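Local atomic coordinates of 5' nucleotidase family protein (Staphylococcus aureus subsp. aureus, PDB entry 4Q7F), a protein that belongs to the 5'-nucleotidase family and pairs a two-metal calcineurin-like phosphoesterase domain with a C-terminal 5'-nucleotidase domain. Residues H110-N113 and Y114-Y118; P117-K120 and D121-R125; A398-K401 and E402-R406; K311-E314 and D315-Y319; E174-Q177 and S178-F181. One frame throughout, in Å; residues are numbered along the deposited sequence. Where two conformers were deposited one is given.

Interaction 1: H110-N113 and Y114-Y118; sequences HEFN and YGLPY. With 3D1 ((2R,3S,5R)-5-(6-amino-9H-purin-9-yl)-tetrahydro-2-(hydroxymethyl)furan-3-ol), chain D.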
# COMPACT_ATOMS: atom_id res chain seq x y z
N HIS A 110 -5.65 2.44 2.06
CA HIS A 110 -5.50 1.64 3.28
C HIS A 110 -6.26 2.17 4.48
O HIS A 110 -6.40 1.47 5.48
CB HIS A 110 -4.01 1.38 3.57
CG HIS A 110 -3.36 0.55 2.51
ND1 HIS A 110 -3.55 -0.81 2.43
CD2 HIS A 110 -2.57 0.88 1.46
CE1 HIS A 110 -2.89 -1.29 1.39
NE2 HIS A 110 -2.31 -0.28 0.77
N GLU A 111 -6.77 3.40 4.38
CA GLU A 111 -7.64 3.92 5.43
C GLU A 111 -8.94 3.15 5.56
O GLU A 111 -9.64 3.27 6.58
CB GLU A 111 -7.95 5.40 5.22
CG GLU A 111 -7.04 6.31 6.04
CD GLU A 111 -5.64 6.35 5.50
OE1 GLU A 111 -4.78 5.67 6.08
OE2 GLU A 111 -5.41 7.03 4.49
N PHE A 112 -9.29 2.35 4.54
CA PHE A 112 -10.50 1.54 4.55
C PHE A 112 -10.27 0.08 5.01
O PHE A 112 -11.23 -0.63 5.28
CB PHE A 112 -11.13 1.55 3.14
CG PHE A 112 -11.54 2.94 2.69
CD1 PHE A 112 -12.82 3.43 2.98
CD2 PHE A 112 -10.65 3.76 1.99
CE1 PHE A 112 -13.20 4.70 2.58
CE2 PHE A 112 -11.02 5.04 1.60
CZ PHE A 112 -12.31 5.50 1.87
N ASN A 113 -9.00 -0.34 5.11
CA ASN A 113 -8.62 -1.71 5.46
C ASN A 113 -9.25 -2.29 6.71
O ASN A 113 -9.33 -3.50 6.83
CB ASN A 113 -7.09 -1.84 5.67
CG ASN A 113 -6.29 -1.93 4.36
OD1 ASN A 113 -5.07 -2.12 4.42
ND2 ASN A 113 -6.95 -1.82 3.21
N TYR A 114 -9.64 -1.46 7.67
CA TYR A 114 -10.21 -1.96 8.92
C TYR A 114 -11.69 -1.67 9.08
O TYR A 114 -12.23 -1.78 10.18
CB TYR A 114 -9.45 -1.37 10.11
CG TYR A 114 -7.96 -1.68 10.13
CD1 TYR A 114 -7.51 -2.98 10.32
CD2 TYR A 114 -7.02 -0.67 10.00
CE1 TYR A 114 -6.17 -3.27 10.36
CE2 TYR A 114 -5.66 -0.95 10.04
CZ TYR A 114 -5.24 -2.24 10.23
OH TYR A 114 -3.88 -2.51 10.28
N GLY A 115 -12.35 -1.29 7.99
CA GLY A 115 -13.78 -0.99 8.04
C GLY A 115 -14.10 0.49 8.07
O GLY A 115 -13.30 1.32 8.50
N LEU A 116 -15.32 0.82 7.63
CA LEU A 116 -15.74 2.20 7.56
C LEU A 116 -15.93 2.85 8.93
O LEU A 116 -15.53 4.00 9.10
CB LEU A 116 -16.98 2.34 6.68
CG LEU A 116 -17.29 3.76 6.21
CD1 LEU A 116 -16.10 4.33 5.45
CD2 LEU A 116 -18.55 3.80 5.34
N PRO A 117 -16.53 2.13 9.91
CA PRO A 117 -16.69 2.71 11.24
C PRO A 117 -15.36 3.05 11.92
O PRO A 117 -15.26 4.07 12.61
CB PRO A 117 -17.43 1.61 12.03
CG PRO A 117 -18.11 0.80 11.01
CD PRO A 117 -17.22 0.84 9.79
N TYR A 118 -14.36 2.20 11.74
CA TYR A 118 -13.04 2.46 12.29
C TYR A 118 -12.48 3.76 11.67
O TYR A 118 -12.02 4.63 12.39
CB TYR A 118 -12.13 1.27 12.03
CG TYR A 118 -10.76 1.36 12.67
CD1 TYR A 118 -10.57 1.00 14.01
CD2 TYR A 118 -9.66 1.75 11.94
CE1 TYR A 118 -9.32 1.06 14.58
CE2 TYR A 118 -8.41 1.79 12.49
CZ TYR A 118 -8.24 1.46 13.82
OH TYR A 118 -6.98 1.52 14.34
O5' 3D1 D . -1.86 -0.79 -5.67
C5' 3D1 D . -2.04 -1.85 -4.75
C4' 3D1 D . -2.10 -1.32 -3.32
O4' 3D1 D . -2.55 -2.39 -2.51
C1' 3D1 D . -1.52 -2.85 -1.63
N9 3D1 D . -1.54 -4.34 -1.60
C4 3D1 D . -2.34 -5.02 -0.79
N3 3D1 D . -3.27 -4.65 0.12
C2 3D1 D . -3.96 -5.58 0.81
N1 3D1 D . -3.77 -6.92 0.63
C6 3D1 D . -2.88 -7.41 -0.26
N6 3D1 D . -2.73 -8.76 -0.42
C5 3D1 D . -2.10 -6.44 -1.06
N7 3D1 D . -1.14 -6.50 -2.01
C8 3D1 D . -0.81 -5.22 -2.34
C2' 3D1 D . -0.23 -2.19 -2.08
C3' 3D1 D . -0.76 -0.92 -2.71
O3' 3D1 D . -0.97 0.06 -1.67
O HOH W 1 -10.51 1.25 8.12

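Interaction 2: P117-K120 and D121-R125; sequences PYLK and DTLRR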
# COMPACT_ATOMS: atom_id res chain seq x y z
N PRO A 117 -16.53 2.13 9.91
CA PRO A 117 -16.69 2.71 11.24
C PRO A 117 -15.36 3.05 11.92
O PRO A 117 -15.26 4.07 12.61
CB PRO A 117 -17.43 1.61 12.03
CG PRO A 117 -18.11 0.80 11.01
CD PRO A 117 -17.22 0.84 9.79
N TYR A 118 -14.36 2.20 11.74
CA TYR A 118 -13.04 2.46 12.29
C TYR A 118 -12.48 3.76 11.67
O TYR A 118 -12.02 4.63 12.39
CB TYR A 118 -12.13 1.27 12.03
CG TYR A 118 -10.76 1.36 12.67
CD1 TYR A 118 -10.57 1.00 14.01
CD2 TYR A 118 -9.66 1.75 11.94
CE1 TYR A 118 -9.32 1.06 14.58
CE2 TYR A 118 -8.41 1.79 12.49
CZ TYR A 118 -8.24 1.46 13.82
OH TYR A 118 -6.98 1.52 14.34
N LEU A 119 -12.62 3.90 10.35
CA LEU A 119 -12.16 5.11 9.66
C LEU A 119 -12.91 6.36 10.14
O LEU A 119 -12.29 7.37 10.50
CB LEU A 119 -12.31 4.97 8.15
CG LEU A 119 -11.90 6.19 7.33
CD1 LEU A 119 -10.46 6.61 7.64
CD2 LEU A 119 -12.06 5.92 5.84
N LYS A 120 -14.25 6.29 10.15
CA LYS A 120 -15.06 7.43 10.57
C LYS A 120 -14.69 7.87 11.98
O LYS A 120 -14.55 9.08 12.24
CB LYS A 120 -16.56 7.12 10.47
CG LYS A 120 -17.10 6.97 9.05
CD LYS A 120 -18.61 6.85 9.08
CE LYS A 120 -19.21 6.76 7.69
NZ LYS A 120 -20.69 6.53 7.73
N ASP A 121 -14.56 6.92 12.91
CA ASP A 121 -14.15 7.22 14.29
C ASP A 121 -12.78 7.94 14.31
O ASP A 121 -12.54 8.87 15.09
CB ASP A 121 -14.06 5.94 15.10
CG ASP A 121 -13.59 6.18 16.51
OD1 ASP A 121 -14.32 6.83 17.28
OD2 ASP A 121 -12.47 5.71 16.86
N THR A 122 -11.87 7.46 13.47
CA THR A 122 -10.54 8.05 13.34
C THR A 122 -10.64 9.52 12.90
O THR A 122 -10.08 10.44 13.56
CB THR A 122 -9.67 7.20 12.38
OG1 THR A 122 -9.42 5.92 12.97
CG2 THR A 122 -8.35 7.86 12.09
N LEU A 123 -11.41 9.77 11.84
CA LEU A 123 -11.53 11.14 11.35
C LEU A 123 -12.07 12.11 12.38
O LEU A 123 -11.65 13.26 12.42
CB LEU A 123 -12.38 11.22 10.08
CG LEU A 123 -11.88 10.37 8.90
CD1 LEU A 123 -12.71 10.61 7.65
CD2 LEU A 123 -10.43 10.66 8.62
N ARG A 124 -13.00 11.66 13.22
CA ARG A 124 -13.57 12.55 14.24
C ARG A 124 -12.63 12.75 15.44
O ARG A 124 -12.78 13.72 16.16
CB ARG A 124 -15.00 12.15 14.66
CG ARG A 124 -15.20 10.74 15.20
CD ARG A 124 -16.67 10.52 15.61
NE ARG A 124 -16.93 9.11 15.93
CZ ARG A 124 -17.43 8.20 15.08
NH1 ARG A 124 -17.59 6.95 15.49
NH2 ARG A 124 -17.76 8.52 13.83
N ARG A 125 -11.69 11.84 15.63
CA ARG A 125 -10.71 11.95 16.72
C ARG A 125 -9.53 12.90 16.33
O ARG A 125 -8.88 13.48 17.20
CB ARG A 125 -10.16 10.57 17.11
CG ARG A 125 -11.12 9.67 17.88
CD ARG A 125 -10.49 8.28 18.12
NE ARG A 125 -11.38 7.35 18.83
CZ ARG A 125 -11.56 7.32 20.16
NH1 ARG A 125 -10.95 8.18 20.96
NH2 ARG A 125 -12.39 6.43 20.69
O HOH W 2 -17.50 5.13 13.53

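Interaction 3: A398-K401 and E402-R406; sequences AKLK and EAIER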
# COMPACT_ATOMS: atom_id res chain seq x y z
N ALA A 398 -9.72 -23.48 -17.14
CA ALA A 398 -9.22 -22.45 -18.05
C ALA A 398 -9.00 -21.12 -17.29
O ALA A 398 -8.03 -20.41 -17.55
CB ALA A 398 -10.19 -22.26 -19.21
N LYS A 399 -9.91 -20.78 -16.37
CA LYS A 399 -9.72 -19.57 -15.58
C LYS A 399 -8.52 -19.74 -14.64
O LYS A 399 -7.79 -18.78 -14.39
CB LYS A 399 -10.93 -19.20 -14.75
CG LYS A 399 -11.97 -18.31 -15.42
CD LYS A 399 -12.88 -17.73 -14.31
CE LYS A 399 -13.96 -16.81 -14.83
NZ LYS A 399 -13.42 -15.55 -15.38
N LEU A 400 -8.34 -20.95 -14.10
CA LEU A 400 -7.20 -21.23 -13.23
C LEU A 400 -5.92 -21.01 -14.02
O LEU A 400 -4.99 -20.41 -13.52
CB LEU A 400 -7.23 -22.66 -12.72
CG LEU A 400 -6.00 -23.11 -11.93
CD1 LEU A 400 -5.75 -22.18 -10.75
CD2 LEU A 400 -6.19 -24.54 -11.45
N LYS A 401 -5.87 -21.51 -15.25
CA LYS A 401 -4.69 -21.30 -16.07
C LYS A 401 -4.43 -19.82 -16.31
O LYS A 401 -3.29 -19.41 -16.37
CB LYS A 401 -4.79 -22.03 -17.41
CG LYS A 401 -3.57 -21.81 -18.30
CD LYS A 401 -3.63 -22.72 -19.52
CE LYS A 401 -2.45 -22.51 -20.44
NZ LYS A 401 -2.47 -21.19 -21.11
N GLU A 402 -5.48 -19.03 -16.50
CA GLU A 402 -5.32 -17.59 -16.72
C GLU A 402 -4.67 -16.92 -15.51
O GLU A 402 -3.90 -15.98 -15.65
CB GLU A 402 -6.68 -16.91 -16.96
CG GLU A 402 -7.28 -17.22 -18.30
CD GLU A 402 -8.61 -16.51 -18.50
OE1 GLU A 402 -8.94 -15.59 -17.73
OE2 GLU A 402 -9.31 -16.90 -19.43
N ALA A 403 -5.02 -17.39 -14.33
CA ALA A 403 -4.45 -16.84 -13.11
C ALA A 403 -2.97 -17.24 -13.03
O ALA A 403 -2.15 -16.42 -12.76
CB ALA A 403 -5.20 -17.34 -11.89
N ILE A 404 -2.64 -18.49 -13.36
CA ILE A 404 -1.22 -18.89 -13.27
C ILE A 404 -0.43 -18.15 -14.36
O ILE A 404 0.72 -17.82 -14.15
CB ILE A 404 -1.02 -20.42 -13.35
CG1 ILE A 404 -1.76 -21.11 -12.20
CG2 ILE A 404 0.45 -20.77 -13.21
CD1 ILE A 404 -1.82 -22.63 -12.29
N GLU A 405 -1.04 -17.87 -15.51
CA GLU A 405 -0.35 -17.13 -16.57
C GLU A 405 -0.09 -15.67 -16.10
O GLU A 405 0.92 -15.06 -16.45
CB GLU A 405 -1.17 -17.14 -17.86
CG GLU A 405 -1.28 -18.50 -18.55
CD GLU A 405 -0.01 -18.94 -19.26
OE1 GLU A 405 1.00 -18.24 -19.15
OE2 GLU A 405 0.01 -20.03 -19.95
N ARG A 406 -0.99 -15.13 -15.29
CA ARG A 406 -0.81 -13.75 -14.80
C ARG A 406 0.43 -13.73 -13.90
O ARG A 406 1.33 -12.92 -14.12
CB ARG A 406 -2.04 -13.24 -14.09
CG ARG A 406 -1.83 -11.95 -13.27
CD ARG A 406 -1.21 -10.79 -14.04
NE ARG A 406 -0.99 -9.64 -13.15
CZ ARG A 406 -0.15 -8.64 -13.39
NH1 ARG A 406 0.59 -8.62 -14.51
NH2 ARG A 406 -0.03 -7.66 -12.51

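Interaction 4: K311-E314 and D315-Y319; sequences KQLE and DWLDY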
# COMPACT_ATOMS: atom_id res chain seq x y z
N LYS A 311 8.01 0.08 23.90
CA LYS A 311 8.36 -1.13 24.67
C LYS A 311 7.21 -2.14 24.71
O LYS A 311 7.44 -3.34 24.53
CB LYS A 311 8.78 -0.79 26.11
CG LYS A 311 9.18 -2.01 26.94
CD LYS A 311 9.41 -1.62 28.39
CE LYS A 311 9.95 -2.79 29.21
NZ LYS A 311 9.07 -3.99 29.23
N GLN A 312 6.00 -1.65 25.00
CA GLN A 312 4.81 -2.51 25.02
C GLN A 312 4.66 -3.17 23.66
O GLN A 312 4.37 -4.36 23.55
CB GLN A 312 3.57 -1.69 25.33
CG GLN A 312 3.46 -1.26 26.79
CD GLN A 312 2.34 -0.27 27.02
OE1 GLN A 312 2.09 0.61 26.18
NE2 GLN A 312 1.68 -0.38 28.16
N LEU A 313 4.87 -2.38 22.62
CA LEU A 313 4.76 -2.86 21.26
C LEU A 313 5.79 -3.95 21.01
O LEU A 313 5.45 -5.04 20.54
CB LEU A 313 4.94 -1.70 20.28
CG LEU A 313 5.01 -2.08 18.80
CD1 LEU A 313 3.83 -2.94 18.39
CD2 LEU A 313 5.07 -0.80 17.97
N GLU A 314 7.06 -3.68 21.34
CA GLU A 314 8.11 -4.69 21.14
C GLU A 314 7.83 -5.95 21.97
O GLU A 314 8.01 -7.08 21.50
CB GLU A 314 9.49 -4.12 21.46
CG GLU A 314 9.92 -2.95 20.57
CD GLU A 314 10.10 -3.30 19.11
OE1 GLU A 314 10.13 -4.53 18.73
OE2 GLU A 314 10.24 -2.33 18.32
N ASP A 315 7.39 -5.75 23.21
CA ASP A 315 7.07 -6.90 24.06
C ASP A 315 6.02 -7.81 23.38
O ASP A 315 6.18 -9.02 23.33
CB ASP A 315 6.59 -6.44 25.44
CG ASP A 315 7.72 -5.85 26.29
OD1 ASP A 315 8.91 -5.88 25.90
OD2 ASP A 315 7.41 -5.34 27.38
N TRP A 316 4.97 -7.20 22.82
CA TRP A 316 3.94 -7.94 22.12
C TRP A 316 4.51 -8.64 20.91
O TRP A 316 4.22 -9.80 20.66
CB TRP A 316 2.80 -7.00 21.72
CG TRP A 316 1.65 -7.65 21.09
CD1 TRP A 316 0.69 -8.39 21.72
CD2 TRP A 316 1.26 -7.55 19.72
NE1 TRP A 316 -0.26 -8.79 20.80
CE2 TRP A 316 0.07 -8.29 19.57
CE3 TRP A 316 1.80 -6.91 18.60
CZ2 TRP A 316 -0.59 -8.42 18.35
CZ3 TRP A 316 1.16 -7.03 17.39
CH2 TRP A 316 -0.03 -7.77 17.26
N LEU A 317 5.36 -7.93 20.16
CA LEU A 317 5.99 -8.52 18.99
C LEU A 317 6.88 -9.71 19.33
O LEU A 317 7.05 -10.61 18.51
CB LEU A 317 6.77 -7.45 18.23
CG LEU A 317 5.85 -6.46 17.51
CD1 LEU A 317 6.66 -5.34 16.91
CD2 LEU A 317 5.02 -7.15 16.43
N ASP A 318 7.43 -9.73 20.54
CA ASP A 318 8.28 -10.84 20.96
C ASP A 318 7.53 -12.05 21.48
O ASP A 318 8.14 -13.08 21.76
CB ASP A 318 9.27 -10.36 22.05
CG ASP A 318 10.36 -9.46 21.48
OD1 ASP A 318 10.61 -9.51 20.25
OD2 ASP A 318 10.96 -8.69 22.27
N TYR A 319 6.20 -11.93 21.61
CA TYR A 319 5.39 -13.02 22.13
C TYR A 319 5.61 -14.26 21.28
O TYR A 319 5.48 -14.21 20.06
CB TYR A 319 3.90 -12.65 22.16
CG TYR A 319 3.03 -13.80 22.64
CD1 TYR A 319 2.86 -14.04 23.99
CD2 TYR A 319 2.42 -14.66 21.73
CE1 TYR A 319 2.08 -15.11 24.44
CE2 TYR A 319 1.64 -15.72 22.16
CZ TYR A 319 1.47 -15.94 23.52
OH TYR A 319 0.70 -16.99 23.94

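Interaction 5: E174-Q177 and S178-F181; sequences EHIQ and SLTF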
# COMPACT_ATOMS: atom_id res chain seq x y z
N GLU A 174 -17.60 -5.41 2.09
CA GLU A 174 -18.35 -4.90 3.23
C GLU A 174 -17.80 -3.56 3.75
O GLU A 174 -18.56 -2.78 4.32
CB GLU A 174 -18.49 -5.93 4.37
CG GLU A 174 -17.22 -6.63 4.86
CD GLU A 174 -16.79 -7.84 4.00
OE1 GLU A 174 -16.79 -7.76 2.76
OE2 GLU A 174 -16.41 -8.86 4.59
N HIS A 175 -16.51 -3.27 3.54
CA HIS A 175 -15.93 -2.02 3.99
C HIS A 175 -16.27 -0.80 3.14
O HIS A 175 -16.16 0.32 3.61
CB HIS A 175 -14.40 -2.08 4.12
CG HIS A 175 -13.92 -3.06 5.14
ND1 HIS A 175 -12.61 -3.49 5.19
CD2 HIS A 175 -14.58 -3.74 6.10
CE1 HIS A 175 -12.48 -4.35 6.18
NE2 HIS A 175 -13.66 -4.53 6.73
N ILE A 176 -16.71 -1.02 1.90
CA ILE A 176 -16.99 0.10 1.01
C ILE A 176 -18.37 0.07 0.36
O ILE A 176 -18.63 0.87 -0.53
CB ILE A 176 -15.97 0.16 -0.15
CG1 ILE A 176 -16.04 -1.12 -1.00
CG2 ILE A 176 -14.57 0.33 0.40
CD1 ILE A 176 -15.17 -1.09 -2.23
N GLN A 177 -19.24 -0.83 0.81
CA GLN A 177 -20.56 -1.06 0.19
C GLN A 177 -21.47 0.16 -0.06
O GLN A 177 -22.25 0.16 -1.01
CB GLN A 177 -21.32 -2.19 0.93
CG GLN A 177 -21.58 -1.97 2.43
CD GLN A 177 -22.69 -0.98 2.72
OE1 GLN A 177 -23.63 -0.83 1.93
NE2 GLN A 177 -22.61 -0.32 3.87
N SER A 178 -21.35 1.19 0.78
CA SER A 178 -22.17 2.40 0.65
C SER A 178 -21.46 3.54 -0.07
O SER A 178 -21.99 4.65 -0.19
CB SER A 178 -22.56 2.89 2.04
OG SER A 178 -21.40 3.19 2.81
N LEU A 179 -20.26 3.27 -0.57
CA LEU A 179 -19.44 4.31 -1.16
C LEU A 179 -19.41 4.30 -2.67
O LEU A 179 -19.55 3.26 -3.30
CB LEU A 179 -17.98 4.18 -0.66
CG LEU A 179 -17.78 4.07 0.86
CD1 LEU A 179 -16.29 4.04 1.18
CD2 LEU A 179 -18.46 5.20 1.61
N THR A 180 -19.15 5.47 -3.23
CA THR A 180 -19.01 5.67 -4.65
C THR A 180 -17.67 6.38 -4.88
O THR A 180 -17.40 7.43 -4.27
CB THR A 180 -20.15 6.55 -5.18
OG1 THR A 180 -21.39 5.93 -4.82
CG2 THR A 180 -20.07 6.70 -6.69
N PHE A 181 -16.84 5.81 -5.76
CA PHE A 181 -15.51 6.35 -6.06
C PHE A 181 -15.48 6.99 -7.44
O PHE A 181 -15.60 6.30 -8.45
CB PHE A 181 -14.47 5.23 -5.99
CG PHE A 181 -14.50 4.49 -4.70
CD1 PHE A 181 -15.41 3.46 -4.51
CD2 PHE A 181 -13.66 4.84 -3.67
CE1 PHE A 181 -15.46 2.79 -3.30
CE2 PHE A 181 -13.71 4.18 -2.46
CZ PHE A 181 -14.61 3.15 -2.27
O HOH W 3 -19.33 0.93 3.20
O HOH W 4 -18.51 0.64 -3.47

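Interaction 1: H110-N113 and Y114-Y118
F112 and L116 lie side by side and point the same way. The methyl L116 CD1 sits at the edge of the F112 ring, 4.1 Å from F112 CE1. Between them the chain makes a type I beta turn, F112 to G115. The turn follows the Gly-Asn-His-Glu signature of calcineurin-like phosphoesterases and leads into helix 116-125. G115 N closes it with a bond of 3.0 Å to F112 O. The bond is nearly straight (165° at the hydrogen), but the N-H comes from above the carbonyl plane. G115 is the N-cap residue, and its phi of 102° is one that suits glycine. A water beside the turn makes three bonds, donating to E111 O and G115 O and accepting from Y114 N.

Y114 folds back over its neighbour. Its CG is anti to its own carbonyl carbon (chi1 -60°), which puts one ring face over N113 CB. Y114 CG is 3.7 Å from N113 C. Beyond N113, the same ring touches Q75 and helix 78-85.

E111 turns away from the bend. Its carboxylate takes the backbone N-H groups of D72, F73, L74 and G108, which anchors the loop beside the metal site.

The H110 ring is held at two edge nitrogens. H110 ND1 donates to N113 OD1 at 2.8 Å, with the oxygen in the ring plane. E171 binds N113 ND2 and so fixes the amide. Across the ring, H110 NE2 lies 2.8 Å from the hydroxyl O3' of 3D1, and either atom could be the donor.

Interaction 2: P117-K120 and D121-R125
T122 and Y118 meet through one carbonyl. Y118 O accepts T122 N at 3.0 Å, and also T122 OG1 at 3.0 Å. The two donors come from opposite faces of the carbonyl plane, so the oxygen is gripped from both sides. T122 OG1 lies beside its own backbone N (chi1 -67°), which turns it back toward the preceding turn. S90 OG is a further partner of this hydroxyl.

The other backbone bonds run in the same i to i+4 pattern. D121 N reaches P117 O at 2.9 Å, L123 N reaches L119 O, and R124 N reaches K120 O. The contact is thus two successive turns of alpha-helix 116-125 in the calcineurin-like phosphoesterase domain.

Apolar contact is slight. L119 and L123 cross obliquely, with L119 CD1 4.2 Å from L123 CD2. L119 also rests on E111 and F112. The Y118 ring meets Y114 edge-to-face, while T122 packs on V94 of helix 91-99.

Charged groups gather near D121. R125 NE donates to D121 OD2 at 2.8 Å, on the syn side of the carboxylate. The oxygen lies in the guanidinium plane of R125. R124 NE joins this network only by a long pair with D121 OD1. R124 has two conformers, so its place is less certain. In one of them its guanidinium face covers D121 CA, and a water links R124 NH1 to P117 O. K120 extends away from this group, and its NZ forms a salt bridge with E137 OE2.

Interaction 3: A398-K401 and E402-R406
A398 and E402 begin a regular run of alpha-helical bonds across the two segments. E402 N donates to A398 O at 3.1 Å, A403 N to K399 O, I404 N to L400 O, and E405 N to K401 O. The last of these measures 2.9 Å. A403 N also makes a weak bond to L400 O, so that carbonyl has two donors of unequal strength.

K401 and E405 lie side by side, one turn apart, and point the same way. The lysine chain is extended until its last torsion, where it bends (chi4 -68°) and brings NZ over to the glutamate. K401 NZ meets E405 OE2 at 3.0 Å in a salt bridge. It comes from the anti side of the carboxylate, 20° out of its plane. E405 bends at chi2 and is held from beyond the helix as well: R453 N bonds OE1 and V454 N bonds OE2. These partners should fix the rotation of the carboxylate.

On the apolar side, L400 CG lies 4.2 Å from I404 CD1. L400 packs on M457 and I459, and I404 on V454 and Y437. K399 NZ bonds M487 O.

The arrangement is an i to i+4 lysine-glutamate salt bridge on an amphipathic alpha-helix, here helix 397-408 packed on strands of the C-terminal 5'-nucleotidase domain.

Interaction 4: K311-E314 and D315-Y319
K311 and D315 form an i to i+4 salt bridge in the C-terminal part of alpha-helix 304-317. K311 NZ reaches the syn lone pair of D315 OD2 at 2.8 Å. The lysine chain runs extended and bends only at its end (chi4 -59°), which carries NZ across to the aspartate. D315 OD1 has a second charged partner, R40 NH1, so the carboxylate is shared between two cations.

Helical backbone bonds run beneath. D315 N donates to K311 O at 2.7 Å, W316 N to Q312 O, L317 N to L313 O and D318 N to E314 O.

Two buried leucines pack together. L313 and L317 lie side by side, with L313 CD1 and L317 CD1 4.0 Å apart. Both touch F37. The W316 ring comes only to 4.5 Å of L313 CD1, at W316 CE3, then leads away to meet Y82 and H86 edge-to-face.

E314 and D318, one helical turn apart, are both acidic. E314 OE1 and D318 OD1 stay 5.2 Å apart, and both form salt bridges with R378 NH2. That shared cation would offset their like charges. D318 OD2 pairs with R40 NH2, and E314 OE2 with R310 NE.

Interaction 5: E174-Q177 and S178-F181
I176 meets F181 and L179, crossing each at about a right angle. Its methyl CG2 lies at the edge of the F181 ring, 3.9 Å from F181 CZ. I176 CD1 is 4.0 Å from F181 CE1, but stands out of the ring plane. Against L179, I176 CB is 4.1 Å from L179 CD1. With I176 CG1 between the backbone N and carbonyl carbon (chi1 62°), CG2 falls beside the N, where it meets F181 CZ.

A type I beta turn from I176 to L179 brings I176 and L179 together, and the strand that follows carries F181 to I176. L179 N donates to I176 O at 2.9 Å, with the N-H arriving from above the carbonyl plane. The same oxygen accepts from a water, which also donates to L179 O at 2.8 Å. This water lies at the edge of the F181 ring, in its plane. A second water accepts from S178 N and gives a weak bond to H175 O.

The turn joins the short, weakly bonded helix 173-176 to strand 179-181. That strand is an outer member of a small antiparallel sheet in the phosphoesterase domain, with T180 bonded through the backbone to Y136. L179 packs on F112, L116 and E137. F181 touches I135, I167 and P168. At the helical end, H175 ND1 bonds E171 OE1.

The direct contacts of I176 with L179 and F181 are apolar and not directional. The shape of this hydrated turn therefore rests on the L179 N to I176 O bond and the water joining I176 O to L179 O.

Interactions 1 and 2 share P117 and Y118 and follow one another along helix 116-125. Interaction 1 is buried and reaches the bound 3D1. Interaction 2 is only partly buried and ends in a charged cluster. Interaction 5 touches interaction 1, where L179 CD1 lies 3.5 Å from F112 CE1, but it is a surface contact built on a beta turn and waters. Interactions 3 and 4 lie on separate helices, 397-408 and 304-317, with centres about 41 Å apart. Each has a lysine-acid salt bridge and a leucine-lined apolar side, but the acid of interaction 3 also takes backbone N-H groups, whereas those of interaction 4 meet arginines.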